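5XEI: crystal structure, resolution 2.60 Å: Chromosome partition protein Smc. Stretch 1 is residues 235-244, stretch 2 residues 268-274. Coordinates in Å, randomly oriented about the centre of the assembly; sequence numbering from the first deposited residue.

Stretch 1 (235-244) EIKRLESMID
Stretch 2, residues 268-274: QLRIQLE

Residues 235-244 and 268-274 of this Smc chain are both helical, each a segment of a longer helix, and they lie side by side as an antiparallel pair. Their N-to-C directions differ by 152°, with a signed crossing angle of -152°, and the axes approach to 10.1 Å. The register is set by two pairs of apolar residues: CA of Leu-239 lies 6.6 Å from CA of Leu-273, and CA of Ile-243 lies 6.7 Å from CA of Leu-269. A step of four residues on each helix, taken in opposite directions, thus keeps one apolar stripe facing the other, and 315 Å² is buried between them.

Stretch 1 is kinked where the N atoms of Ile-236 and Leu-239 make no bond to the preceding turn. Glu-235 (phi/psi -58/-9°) stays clear of stretch 2. Ile-236 (-111/-37°) points its CA-to-CB bond sideways, yet its mt rotamer brings CG2 of Ile-236 to 3.3 Å from CD2 of Leu-273, a tight apolar contact. Lys-237 points away; its chi angles t, m, t, m place NZ of Lys-237 3.3 Å from OG of Ser-241, a weak hydrogen bond. Arg-238 is exposed and out of reach of stretch 2.

Leu-239 (-68/-20°) points toward stretch 2, with chi1 off-well at -105° and chi2 t. CB of Leu-239 meets CD2 of Leu-273 at 3.3 Å, while CD2 of Leu-239 lies 3.7 Å from the backbone O of Leu-269. The same Leu-273 methyl therefore touches both Ile-236 and Leu-239. Leu-273 has chi1 t and chi2 m; although its CA-to-CB bond runs sideways, its end comes nearer to stretch 1, and it has the largest area covered in the pairing.

Glu-240 points sideways. N of Glu-240 donates to O of Ile-236 over a very short 2.4 Å. Ser-241, chi1 p, turns its OG back to O of Arg-238 at 3.0 Å, satisfying its hydroxyl within its own helix, and N of Ser-241 bonds O of Lys-237 at 2.8 Å. The CA-to-CB bond of Met-242 points toward stretch 2, but its side chain makes no contact there.

Ile-243 (-64/-22°, mt) closes the contact. CG1 of Ile-243 packs on CB of Leu-269 at 3.6 Å, and CD1 of Ile-243 lies 3.2 Å from O of Leu-269, 3.4 Å from N of Arg-270 and 4.2 Å from CB of Leu-273. Asp-244 is out of reach.

Stretch 2 keeps helical bonds, N of Gln-272 to O of Gln-268 at 2.9 Å and N of Glu-274 to O of Arg-270 at 3.1 Å, with phi/psi of -60/-36° at Leu-269 and -65/-63° at Leu-273. Residues 268-272 are modelled only to CB, and no hydrogen bond crosses among the modelled atoms, so the observed pairing rests on apolar packing.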

# COMPACT_ATOMS: atom_id res chain seq x y z
N GLU A 235 66.40 -52.17 18.13
CA GLU A 235 66.89 -52.91 16.96
C GLU A 235 68.41 -52.81 16.76
O GLU A 235 68.94 -53.53 15.90
CB GLU A 235 66.20 -52.43 15.67
CG GLU A 235 65.14 -53.37 15.07
CD GLU A 235 64.62 -52.91 13.69
OE1 GLU A 235 65.04 -51.83 13.21
OE2 GLU A 235 63.78 -53.61 13.07
N ILE A 236 69.12 -51.96 17.50
CA ILE A 236 70.57 -51.87 17.39
C ILE A 236 71.26 -52.38 18.65
O ILE A 236 72.34 -52.96 18.56
CB ILE A 236 71.04 -50.43 17.08
CG1 ILE A 236 70.14 -49.70 16.08
CG2 ILE A 236 72.49 -50.41 16.60
CD1 ILE A 236 70.41 -48.22 16.17
N LYS A 237 70.69 -52.13 19.83
CA LYS A 237 71.20 -52.77 21.04
C LYS A 237 71.39 -54.26 20.79
O LYS A 237 72.47 -54.83 21.04
CB LYS A 237 70.24 -52.55 22.24
CG LYS A 237 70.61 -53.36 23.50
CD LYS A 237 70.00 -54.80 23.55
CE LYS A 237 70.69 -55.76 24.55
NZ LYS A 237 72.15 -56.01 24.34
N ARG A 238 70.34 -54.89 20.27
CA ARG A 238 70.37 -56.30 19.89
C ARG A 238 71.44 -56.58 18.85
O ARG A 238 72.24 -57.50 19.00
CB ARG A 238 69.00 -56.70 19.36
CG ARG A 238 67.89 -56.49 20.35
CD ARG A 238 68.15 -57.29 21.60
NE ARG A 238 66.89 -57.69 22.18
CZ ARG A 238 66.18 -58.73 21.75
NH1 ARG A 238 66.64 -59.47 20.74
NH2 ARG A 238 65.03 -59.03 22.32
N LEU A 239 71.45 -55.78 17.78
CA LEU A 239 72.45 -55.94 16.73
C LEU A 239 73.85 -55.57 17.21
O LEU A 239 74.85 -55.95 16.59
CB LEU A 239 72.04 -55.10 15.52
CG LEU A 239 71.46 -55.77 14.28
CD1 LEU A 239 70.81 -54.76 13.38
CD2 LEU A 239 72.57 -56.45 13.53
N GLU A 240 73.93 -54.79 18.30
CA GLU A 240 75.21 -54.45 18.92
C GLU A 240 75.73 -55.61 19.77
O GLU A 240 76.92 -55.91 19.74
CB GLU A 240 75.10 -53.17 19.76
CG GLU A 240 75.52 -51.90 19.00
CD GLU A 240 75.29 -50.58 19.74
OE1 GLU A 240 74.77 -50.57 20.89
OE2 GLU A 240 75.65 -49.53 19.17
N SER A 241 74.85 -56.26 20.54
CA SER A 241 75.31 -57.48 21.21
C SER A 241 75.52 -58.64 20.24
O SER A 241 76.05 -59.68 20.66
CB SER A 241 74.34 -57.88 22.32
OG SER A 241 73.03 -58.00 21.82
N MET A 242 75.13 -58.48 18.96
CA MET A 242 75.31 -59.48 17.90
C MET A 242 76.72 -59.46 17.32
O MET A 242 77.45 -60.46 17.41
CB MET A 242 74.29 -59.26 16.77
CG MET A 242 73.65 -60.54 16.19
SD MET A 242 72.19 -61.17 17.05
CE MET A 242 70.88 -60.25 16.24
N ILE A 243 77.11 -58.34 16.69
CA ILE A 243 78.43 -58.18 16.10
C ILE A 243 79.55 -58.24 17.14
O ILE A 243 80.70 -58.56 16.79
CB ILE A 243 78.42 -56.87 15.27
CG1 ILE A 243 77.72 -57.10 13.94
CG2 ILE A 243 79.81 -56.27 15.08
CD1 ILE A 243 77.56 -55.87 13.20
N ASP A 244 79.24 -57.97 18.41
CA ASP A 244 80.14 -58.20 19.54
C ASP A 244 80.79 -59.57 19.44
O ASP A 244 81.95 -59.76 19.86
CB ASP A 244 79.39 -58.11 20.89
CG ASP A 244 79.09 -56.68 21.33
OD1 ASP A 244 79.76 -55.73 20.86
OD2 ASP A 244 78.17 -56.51 22.17
N GLN A 268 77.14 -58.41 6.44
CA GLN A 268 75.70 -58.14 6.43
C GLN A 268 75.24 -57.59 7.77
O GLN A 268 74.49 -56.60 7.82
CB GLN A 268 74.93 -59.42 6.11
N LEU A 269 75.67 -58.22 8.87
CA LEU A 269 75.31 -57.75 10.20
C LEU A 269 75.80 -56.33 10.43
O LEU A 269 75.13 -55.53 11.08
CB LEU A 269 75.87 -58.71 11.25
N ARG A 270 76.98 -55.99 9.90
CA ARG A 270 77.47 -54.62 10.01
C ARG A 270 76.82 -53.69 9.01
O ARG A 270 76.80 -52.48 9.24
CB ARG A 270 79.00 -54.56 9.86
N ILE A 271 76.28 -54.23 7.90
CA ILE A 271 75.72 -53.39 6.83
C ILE A 271 74.27 -53.02 7.10
O ILE A 271 73.85 -51.90 6.79
CB ILE A 271 75.83 -54.09 5.46
N GLN A 272 73.50 -53.93 7.66
CA GLN A 272 72.23 -53.51 8.24
C GLN A 272 72.45 -52.62 9.46
O GLN A 272 71.68 -51.67 9.71
CB GLN A 272 71.40 -54.76 8.59
N LEU A 273 73.50 -52.89 10.23
CA LEU A 273 73.71 -52.20 11.49
C LEU A 273 73.96 -50.71 11.29
O LEU A 273 73.20 -49.88 11.78
CB LEU A 273 74.86 -52.83 12.26
CG LEU A 273 74.87 -52.49 13.75
CD1 LEU A 273 75.47 -51.18 14.20
CD2 LEU A 273 73.39 -52.42 14.09
N GLU A 274 75.06 -50.37 10.60
CA GLU A 274 75.45 -48.98 10.33
C GLU A 274 74.27 -48.07 10.06
O GLU A 274 74.14 -46.99 10.64
CB GLU A 274 76.35 -48.90 9.10
CG GLU A 274 75.90 -49.89 8.03
CD GLU A 274 76.92 -50.08 6.90
OE1 GLU A 274 76.68 -49.57 5.79
OE2 GLU A 274 78.01 -50.66 7.14